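Local structure of toluene, o-xylene monooxygenase oxygenase subunit (Pseudomonas stutzeri, 2INC) at residues 206-218 with 278-290. The protein forms part of the oxygenase component of toluene/o-xylene monooxygenase, which probably hydroxylates aromatic hydrocarbons such as toluene and o-xylene. Numbering follows the deposited sequence.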
ATOM      1  N   TRP B 206     -42.271   5.984  -5.272  1.00 33.76           N
ATOM      2  CA  TRP B 206     -41.497   4.738  -5.363  1.00 34.07           C
ATOM      3  C   TRP B 206     -40.979   4.407  -6.762  1.00 34.64           C
ATOM      4  O   TRP B 206     -40.033   3.624  -6.921  1.00 34.17           O
ATOM      5  CB  TRP B 206     -42.275   3.537  -4.819  1.00 33.59           C
ATOM      6  CG  TRP B 206     -42.892   3.712  -3.499  1.00 31.69           C
ATOM      7  CD1 TRP B 206     -44.227   3.603  -3.212  1.00 34.17           C
ATOM      8  CD2 TRP B 206     -42.222   3.925  -2.250  1.00 33.61           C
ATOM      9  NE1 TRP B 206     -44.432   3.753  -1.855  1.00 31.91           N
ATOM     10  CE2 TRP B 206     -43.217   3.949  -1.243  1.00 31.99           C
ATOM     11  CE3 TRP B 206     -40.868   4.073  -1.882  1.00 33.41           C
ATOM     12  CZ2 TRP B 206     -42.916   4.152   0.100  1.00 31.23           C
ATOM     13  CZ3 TRP B 206     -40.558   4.269  -0.564  1.00 31.82           C
ATOM     14  CH2 TRP B 206     -41.594   4.304   0.433  1.00 31.97           C
ATOM     15  N   ASP B 207     -41.596   5.006  -7.773  1.00 34.75           N
ATOM     16  CA  ASP B 207     -41.165   4.808  -9.136  1.00 33.84           C
ATOM     17  C   ASP B 207     -39.749   5.333  -9.259  1.00 33.79           C
ATOM     18  O   ASP B 207     -39.478   6.444  -8.814  1.00 34.21           O
ATOM     19  CB  ASP B 207     -42.090   5.580 -10.033  1.00 34.61           C
ATOM     20  CG  ASP B 207     -41.741   5.417 -11.470  1.00 37.14           C
ATOM     21  OD1 ASP B 207     -42.410   4.610 -12.136  1.00 41.85           O
ATOM     22  OD2 ASP B 207     -40.778   6.053 -11.920  1.00 38.49           O
ATOM     23  N   TRP B 208     -38.841   4.569  -9.856  1.00 32.72           N
ATOM     24  CA  TRP B 208     -37.442   4.996  -9.819  1.00 33.22           C
ATOM     25  C   TRP B 208     -37.243   6.360 -10.453  1.00 33.96           C
ATOM     26  O   TRP B 208     -36.484   7.212  -9.909  1.00 34.24           O
ATOM     27  CB  TRP B 208     -36.493   3.936 -10.391  1.00 32.16           C
ATOM     28  CG  TRP B 208     -36.311   3.957 -11.904  1.00 33.34           C
ATOM     29  CD1 TRP B 208     -37.026   3.283 -12.808  1.00 35.01           C
ATOM     30  CD2 TRP B 208     -35.359   4.740 -12.631  1.00 31.75           C
ATOM     31  NE1 TRP B 208     -36.570   3.565 -14.090  1.00 33.79           N
ATOM     32  CE2 TRP B 208     -35.546   4.464 -13.994  1.00 33.55           C
ATOM     33  CE3 TRP B 208     -34.344   5.626 -12.248  1.00 28.99           C
ATOM     34  CZ2 TRP B 208     -34.749   5.027 -14.992  1.00 33.56           C
ATOM     35  CZ3 TRP B 208     -33.554   6.226 -13.252  1.00 35.18           C
ATOM     36  CH2 TRP B 208     -33.785   5.930 -14.605  1.00 33.87           C
ATOM     37  N   GLY B 209     -37.931   6.582 -11.584  1.00 32.80           N
ATOM     38  CA  GLY B 209     -37.759   7.843 -12.348  1.00 33.65           C
ATOM     39  C   GLY B 209     -38.389   9.011 -11.614  1.00 33.39           C
ATOM     40  O   GLY B 209     -37.853  10.110 -11.584  1.00 35.01           O
ATOM     41  N   GLU B 210     -39.537   8.785 -11.007  1.00 34.36           N
ATOM     42  CA  GLU B 210     -40.111   9.822 -10.139  1.00 34.32           C
ATOM     43  C   GLU B 210     -39.246  10.134  -8.932  1.00 34.35           C
ATOM     44  O   GLU B 210     -39.145  11.308  -8.514  1.00 32.66           O
ATOM     45  CB  GLU B 210     -41.506   9.472  -9.654  1.00 33.39           C
ATOM     46  CG  GLU B 210     -42.179  10.770  -9.216  1.00 37.36           C
ATOM     47  CD  GLU B 210     -43.631  10.618  -8.805  1.00 44.88           C
ATOM     48  OE1 GLU B 210     -44.140   9.477  -8.772  1.00 43.73           O
ATOM     49  OE2 GLU B 210     -44.254  11.671  -8.530  1.00 44.29           O
ATOM     50  N   ALA B 211     -38.658   9.092  -8.340  1.00 33.69           N
ATOM     51  CA  ALA B 211     -37.784   9.266  -7.166  1.00 33.54           C
ATOM     52  C   ALA B 211     -36.588  10.086  -7.507  1.00 34.15           C
ATOM     53  O   ALA B 211     -36.247  11.032  -6.792  1.00 34.87           O
ATOM     54  CB  ALA B 211     -37.347   7.885  -6.579  1.00 32.89           C
ATOM     55  N   PHE B 212     -35.952   9.750  -8.618  1.00 32.98           N
ATOM     56  CA  PHE B 212     -34.890  10.560  -9.148  1.00 33.13           C
ATOM     57  C   PHE B 212     -35.286  12.023  -9.372  1.00 33.31           C
ATOM     58  O   PHE B 212     -34.531  12.940  -9.021  1.00 31.91           O
ATOM     59  CB  PHE B 212     -34.367   9.911 -10.418  1.00 31.90           C
ATOM     60  CG  PHE B 212     -33.398  10.775 -11.203  1.00 34.22           C
ATOM     61  CD1 PHE B 212     -32.104  10.996 -10.743  1.00 30.26           C
ATOM     62  CD2 PHE B 212     -33.796  11.339 -12.392  1.00 34.29           C
ATOM     63  CE1 PHE B 212     -31.208  11.799 -11.439  1.00 35.22           C
ATOM     64  CE2 PHE B 212     -32.903  12.156 -13.123  1.00 34.89           C
ATOM     65  CZ  PHE B 212     -31.603  12.367 -12.636  1.00 32.38           C
ATOM     66  N   THR B 213     -36.432  12.255 -10.017  1.00 33.75           N
ATOM     67  CA  THR B 213     -36.873  13.627 -10.273  1.00 33.85           C
ATOM     68  C   THR B 213     -37.182  14.327  -8.966  1.00 33.96           C
ATOM     69  O   THR B 213     -36.668  15.415  -8.677  1.00 33.95           O
ATOM     70  CB  THR B 213     -38.089  13.614 -11.222  1.00 34.17           C
ATOM     71  OG1 THR B 213     -37.715  12.922 -12.423  1.00 34.33           O
ATOM     72  CG2 THR B 213     -38.536  15.047 -11.546  1.00 32.35           C
ATOM     73  N   ALA B 214     -37.988  13.705  -8.121  1.00 32.57           N
ATOM     74  CA  ALA B 214     -38.374  14.369  -6.919  1.00 32.53           C
ATOM     75  C   ALA B 214     -37.185  14.682  -6.030  1.00 34.87           C
ATOM     76  O   ALA B 214     -37.093  15.804  -5.501  1.00 35.97           O
ATOM     77  CB  ALA B 214     -39.496  13.586  -6.171  1.00 32.75           C
ATOM     78  N   ILE B 215     -36.253  13.737  -5.879  1.00 34.01           N
ATOM     79  CA  ILE B 215     -35.123  13.948  -4.941  1.00 33.97           C
ATOM     80  C   ILE B 215     -33.998  14.745  -5.598  1.00 34.39           C
ATOM     81  O   ILE B 215     -33.516  15.720  -5.040  1.00 34.36           O
ATOM     82  CB  ILE B 215     -34.531  12.602  -4.473  1.00 34.28           C
ATOM     83  CG1 ILE B 215     -35.568  11.777  -3.738  1.00 34.92           C
ATOM     84  CG2 ILE B 215     -33.300  12.848  -3.604  1.00 31.86           C
ATOM     85  CD1 ILE B 215     -36.065  12.465  -2.501  1.00 36.69           C
ATOM     86  N   ASN B 216     -33.585  14.335  -6.781  1.00 33.40           N
ATOM     87  CA  ASN B 216     -32.356  14.903  -7.322  1.00 33.69           C
ATOM     88  C   ASN B 216     -32.647  16.114  -8.151  1.00 34.78           C
ATOM     89  O   ASN B 216     -31.781  17.026  -8.275  1.00 34.06           O
ATOM     90  CB  ASN B 216     -31.591  13.896  -8.181  1.00 33.50           C
ATOM     91  CG  ASN B 216     -30.524  13.116  -7.364  1.00 34.59           C
ATOM     92  OD1 ASN B 216     -30.710  12.883  -6.186  1.00 33.39           O
ATOM     93  ND2 ASN B 216     -29.432  12.724  -8.006  1.00 33.12           N
ATOM     94  N   LEU B 217     -33.815  16.125  -8.799  1.00 33.91           N
ATOM     95  CA  LEU B 217     -34.025  17.239  -9.747  1.00 35.57           C
ATOM     96  C   LEU B 217     -34.760  18.386  -9.107  1.00 35.85           C
ATOM     97  O   LEU B 217     -34.614  19.526  -9.551  1.00 35.93           O
ATOM     98  CB  LEU B 217     -34.705  16.787 -11.056  1.00 35.73           C
ATOM     99  CG  LEU B 217     -33.966  15.753 -11.917  1.00 37.42           C
ATOM    100  CD1 LEU B 217     -34.668  15.528 -13.248  1.00 38.70           C
ATOM    101  CD2 LEU B 217     -32.580  16.129 -12.105  1.00 38.58           C
ATOM    102  N   VAL B 218     -35.520  18.097  -8.051  1.00 34.13           N
ATOM    103  CA  VAL B 218     -36.383  19.109  -7.460  1.00 36.32           C
ATOM    104  C   VAL B 218     -35.992  19.400  -6.023  1.00 34.94           C
ATOM    105  O   VAL B 218     -35.645  20.534  -5.704  1.00 36.39           O
ATOM    106  CB  VAL B 218     -37.901  18.728  -7.541  1.00 35.98           C
ATOM    107  CG1 VAL B 218     -38.767  19.768  -6.804  1.00 39.00           C
ATOM    108  CG2 VAL B 218     -38.329  18.595  -9.042  1.00 36.77           C
ATOM    109  N   LEU B 278     -40.450  13.688 -17.808  1.00 39.66           N
ATOM    110  CA  LEU B 278     -39.661  14.397 -16.796  1.00 40.54           C
ATOM    111  C   LEU B 278     -40.275  15.761 -16.473  1.00 41.52           C
ATOM    112  O   LEU B 278     -40.355  16.151 -15.296  1.00 40.92           O
ATOM    113  CB  LEU B 278     -38.218  14.545 -17.238  1.00 40.95           C
ATOM    114  CG  LEU B 278     -37.399  13.247 -17.219  1.00 38.65           C
ATOM    115  CD1 LEU B 278     -36.172  13.445 -18.018  1.00 35.62           C
ATOM    116  CD2 LEU B 278     -37.014  12.746 -15.806  1.00 35.13           C
ATOM    117  N   GLN B 279     -40.765  16.477 -17.500  1.00 41.60           N
ATOM    118  CA  GLN B 279     -41.388  17.787 -17.255  1.00 42.06           C
ATOM    119  C   GLN B 279     -42.670  17.698 -16.486  1.00 41.90           C
ATOM    120  O   GLN B 279     -42.981  18.594 -15.703  1.00 43.60           O
ATOM    121  CB  GLN B 279     -41.595  18.523 -18.558  1.00 42.07           C
ATOM    122  CG  GLN B 279     -40.308  18.918 -19.144  1.00 43.45           C
ATOM    123  CD  GLN B 279     -40.501  19.571 -20.494  1.00 48.88           C
ATOM    124  OE1 GLN B 279     -41.336  19.156 -21.296  1.00 48.52           O
ATOM    125  NE2 GLN B 279     -39.711  20.583 -20.758  1.00 51.02           N
ATOM    126  N   LYS B 280     -43.401  16.613 -16.665  1.00 42.24           N
ATOM    127  CA  LYS B 280     -44.631  16.406 -15.914  1.00 44.10           C
ATOM    128  C   LYS B 280     -44.358  16.125 -14.455  1.00 42.80           C
ATOM    129  O   LYS B 280     -45.123  16.534 -13.566  1.00 42.65           O
ATOM    130  CB  LYS B 280     -45.423  15.245 -16.490  1.00 43.70           C
ATOM    131  CG  LYS B 280     -46.829  15.076 -15.887  1.00 47.86           C
ATOM    132  CD  LYS B 280     -47.638  13.788 -16.371  1.00 48.98           C
ATOM    133  CE  LYS B 280     -47.479  13.456 -17.880  1.00 56.32           C
ATOM    134  NZ  LYS B 280     -47.237  14.673 -18.752  1.00 59.28           N
ATOM    135  N   TRP B 281     -43.303  15.372 -14.187  1.00 41.94           N
ATOM    136  CA  TRP B 281     -42.940  15.104 -12.773  1.00 40.96           C
ATOM    137  C   TRP B 281     -42.396  16.365 -12.103  1.00 40.04           C
ATOM    138  O   TRP B 281     -42.765  16.677 -10.966  1.00 39.41           O
ATOM    139  CB  TRP B 281     -41.904  13.973 -12.693  1.00 40.34           C
ATOM    140  CG  TRP B 281     -42.470  12.598 -12.821  1.00 39.45           C
ATOM    141  CD1 TRP B 281     -43.718  12.164 -12.439  1.00 39.69           C
ATOM    142  CD2 TRP B 281     -41.770  11.448 -13.286  1.00 39.35           C
ATOM    143  NE1 TRP B 281     -43.846  10.809 -12.690  1.00 40.49           N
ATOM    144  CE2 TRP B 281     -42.654  10.343 -13.185  1.00 40.33           C
ATOM    145  CE3 TRP B 281     -40.473  11.237 -13.780  1.00 37.74           C
ATOM    146  CZ2 TRP B 281     -42.285   9.055 -13.575  1.00 38.69           C
ATOM    147  CZ3 TRP B 281     -40.115   9.943 -14.177  1.00 38.89           C
ATOM    148  CH2 TRP B 281     -41.026   8.881 -14.075  1.00 38.39           C
ATOM    149  N   VAL B 282     -41.560  17.096 -12.828  1.00 40.52           N
ATOM    150  CA  VAL B 282     -41.045  18.396 -12.375  1.00 41.18           C
ATOM    151  C   VAL B 282     -42.242  19.319 -12.057  1.00 42.85           C
ATOM    152  O   VAL B 282     -42.267  19.967 -11.001  1.00 42.96           O
ATOM    153  CB  VAL B 282     -40.036  19.028 -13.393  1.00 41.10           C
ATOM    154  CG1 VAL B 282     -39.798  20.502 -13.089  1.00 41.79           C
ATOM    155  CG2 VAL B 282     -38.652  18.307 -13.354  1.00 41.26           C
ATOM    156  N   ALA B 283     -43.280  19.316 -12.916  1.00 42.82           N
ATOM    157  CA  ALA B 283     -44.411  20.225 -12.692  1.00 43.06           C
ATOM    158  C   ALA B 283     -45.235  19.839 -11.497  1.00 42.70           C
ATOM    159  O   ALA B 283     -45.801  20.722 -10.850  1.00 42.70           O
ATOM    160  CB  ALA B 283     -45.293  20.392 -13.955  1.00 44.12           C
ATOM    161  N   LYS B 284     -45.264  18.544 -11.162  1.00 41.07           N
ATOM    162  CA  LYS B 284     -45.957  18.058  -9.945  1.00 41.52           C
ATOM    163  C   LYS B 284     -45.227  18.498  -8.670  1.00 40.93           C
ATOM    164  O   LYS B 284     -45.862  18.870  -7.674  1.00 41.28           O
ATOM    165  CB  LYS B 284     -46.061  16.521 -10.009  1.00 41.66           C
ATOM    166  CG  LYS B 284     -46.468  15.811  -8.720  1.00 42.76           C
ATOM    167  CD  LYS B 284     -46.445  14.265  -8.871  1.00 43.10           C
ATOM    168  CE  LYS B 284     -46.779  13.644  -7.525  1.00 46.61           C
ATOM    169  NZ  LYS B 284     -46.967  12.185  -7.575  1.00 46.93           N
ATOM    170  N   TRP B 285     -43.893  18.413  -8.700  1.00 40.66           N
ATOM    171  CA  TRP B 285     -43.058  18.568  -7.479  1.00 38.97           C
ATOM    172  C   TRP B 285     -42.611  20.028  -7.271  1.00 40.37           C
ATOM    173  O   TRP B 285     -42.493  20.487  -6.112  1.00 39.18           O
ATOM    174  CB  TRP B 285     -41.869  17.556  -7.471  1.00 36.73           C
ATOM    175  CG  TRP B 285     -42.340  16.174  -7.244  1.00 33.50           C
ATOM    176  CD1 TRP B 285     -42.557  15.200  -8.181  1.00 33.34           C
ATOM    177  CD2 TRP B 285     -42.750  15.605  -5.976  1.00 32.71           C
ATOM    178  NE1 TRP B 285     -43.079  14.066  -7.570  1.00 34.28           N
ATOM    179  CE2 TRP B 285     -43.178  14.290  -6.220  1.00 31.80           C
ATOM    180  CE3 TRP B 285     -42.758  16.083  -4.672  1.00 32.72           C
ATOM    181  CZ2 TRP B 285     -43.653  13.454  -5.212  1.00 34.72           C
ATOM    182  CZ3 TRP B 285     -43.244  15.248  -3.648  1.00 36.00           C
ATOM    183  CH2 TRP B 285     -43.663  13.949  -3.931  1.00 34.99           C
ATOM    184  N   GLU B 286     -42.376  20.751  -8.382  1.00 41.46           N
ATOM    185  CA  GLU B 286     -41.958  22.170  -8.338  1.00 44.31           C
ATOM    186  C   GLU B 286     -42.747  23.085  -7.368  1.00 43.69           C
ATOM    187  O   GLU B 286     -42.138  23.878  -6.643  1.00 44.47           O
ATOM    188  CB  GLU B 286     -41.915  22.781  -9.759  1.00 44.56           C
ATOM    189  CG  GLU B 286     -40.545  23.329 -10.126  1.00 48.74           C
ATOM    190  CD  GLU B 286     -40.535  24.201 -11.408  1.00 49.61           C
ATOM    191  OE1 GLU B 286     -39.439  24.620 -11.873  1.00 54.73           O
ATOM    192  OE2 GLU B 286     -41.639  24.458 -11.951  1.00 57.54           O
ATOM    193  N   PRO B 287     -44.091  23.015  -7.352  1.00 43.80           N
ATOM    194  CA  PRO B 287     -44.827  23.865  -6.394  1.00 43.44           C
ATOM    195  C   PRO B 287     -44.526  23.606  -4.903  1.00 42.92           C
ATOM    196  O   PRO B 287     -44.548  24.550  -4.091  1.00 42.03           O
ATOM    197  CB  PRO B 287     -46.296  23.483  -6.653  1.00 43.07           C
ATOM    198  CG  PRO B 287     -46.322  22.892  -7.990  1.00 44.64           C
ATOM    199  CD  PRO B 287     -45.018  22.194  -8.151  1.00 43.81           C
ATOM    200  N   LEU B 288     -44.275  22.345  -4.536  1.00 41.78           N
ATOM    201  CA  LEU B 288     -43.864  22.017  -3.139  1.00 40.99           C
ATOM    202  C   LEU B 288     -42.479  22.515  -2.815  1.00 39.73           C
ATOM    203  O   LEU B 288     -42.200  22.860  -1.662  1.00 40.00           O
ATOM    204  CB  LEU B 288     -43.889  20.518  -2.877  1.00 41.32           C
ATOM    205  CG  LEU B 288     -45.232  19.879  -2.548  1.00 44.91           C
ATOM    206  CD1 LEU B 288     -45.080  18.364  -2.462  1.00 44.64           C
ATOM    207  CD2 LEU B 288     -45.785  20.422  -1.250  1.00 49.97           C
ATOM    208  N   ALA B 289     -41.605  22.524  -3.817  1.00 38.53           N
ATOM    209  CA  ALA B 289     -40.266  23.087  -3.670  1.00 38.10           C
ATOM    210  C   ALA B 289     -40.340  24.610  -3.488  1.00 37.87           C
ATOM    211  O   ALA B 289     -39.601  25.173  -2.695  1.00 37.50           O
ATOM    212  CB  ALA B 289     -39.416  22.774  -4.894  1.00 37.47           C
ATOM    213  N   ASP B 290     -41.220  25.264  -4.235  1.00 38.60           N
ATOM    214  CA  ASP B 290     -41.502  26.676  -4.018  1.00 40.19           C
ATOM    215  C   ASP B 290     -41.956  26.923  -2.614  1.00 39.92           C
ATOM    216  O   ASP B 290     -41.407  27.782  -1.958  1.00 40.24           O
ATOM    217  CB  ASP B 290     -42.527  27.201  -5.000  1.00 41.35           C
ATOM    218  CG  ASP B 290     -41.949  27.341  -6.409  1.00 47.15           C
ATOM    219  OD1 ASP B 290     -40.699  27.303  -6.549  1.00 51.14           O
ATOM    220  OD2 ASP B 290     -42.739  27.497  -7.374  1.00 53.15           O
TER
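Glu210 holds CG anti to its backbone N (chi1 -160°) and keeps the chain extended beyond it, a shape that lays its methylenes along the Trp281 indole and delivers the carboxylate to Trp285 and Lys284. Glu210 CG stands over the Trp281 five-membered ring, 3.8 Å from its centroid, a CH-pi contact, and the carboxylate runs nearly parallel to the indole, their planes 6° apart. The six-membered end of Trp281 slides under the first turn of helix 208-237, where Trp281 CZ3 comes within 3.2 Å of Gly209 C. Glycine suits this place because a beta carbon would collide with the ring. Asp207, the N-cap, accepts from Glu210 N through OD2, which Ser58 also bonds. One turn after Glu210, Ala214 is small enough to set CB flat on the Trp285 indole, 3.7 Å from the five-membered ring centroid. Thr213 bonds its hydroxyl to Gly209 O while CG2 meets Val282 CG2, 3.7 Å away. At the far end Val218 is a knob among Val282, Trp285, Glu286 and Ala289, its CG1 3.6 Å from Ala289 CB. The segment axes cross at -50°, as helix 274-299 packs across the start of a long helix of the methane/phenol/alkene hydroxylase family, in the ferritin clan. Replacing Trp281 with alanine is likely to open a gap against Gly209 and strip the Glu210 methylenes of the face they lie on, leaving the carboxylate to its two polar partners. Both grip Glu210 OE2: Trp285 NE1 donates from 2.8 Å on its anti side, somewhat out of the carboxylate plane but close to the indole plane, and Lys284 NZ donates from 2.9 Å to its syn lone pair in a salt bridge. An ammonium and an indole N-H together would be expected to stabilise the ionised carboxylate, tying the helices by charge as well as aromatic packing.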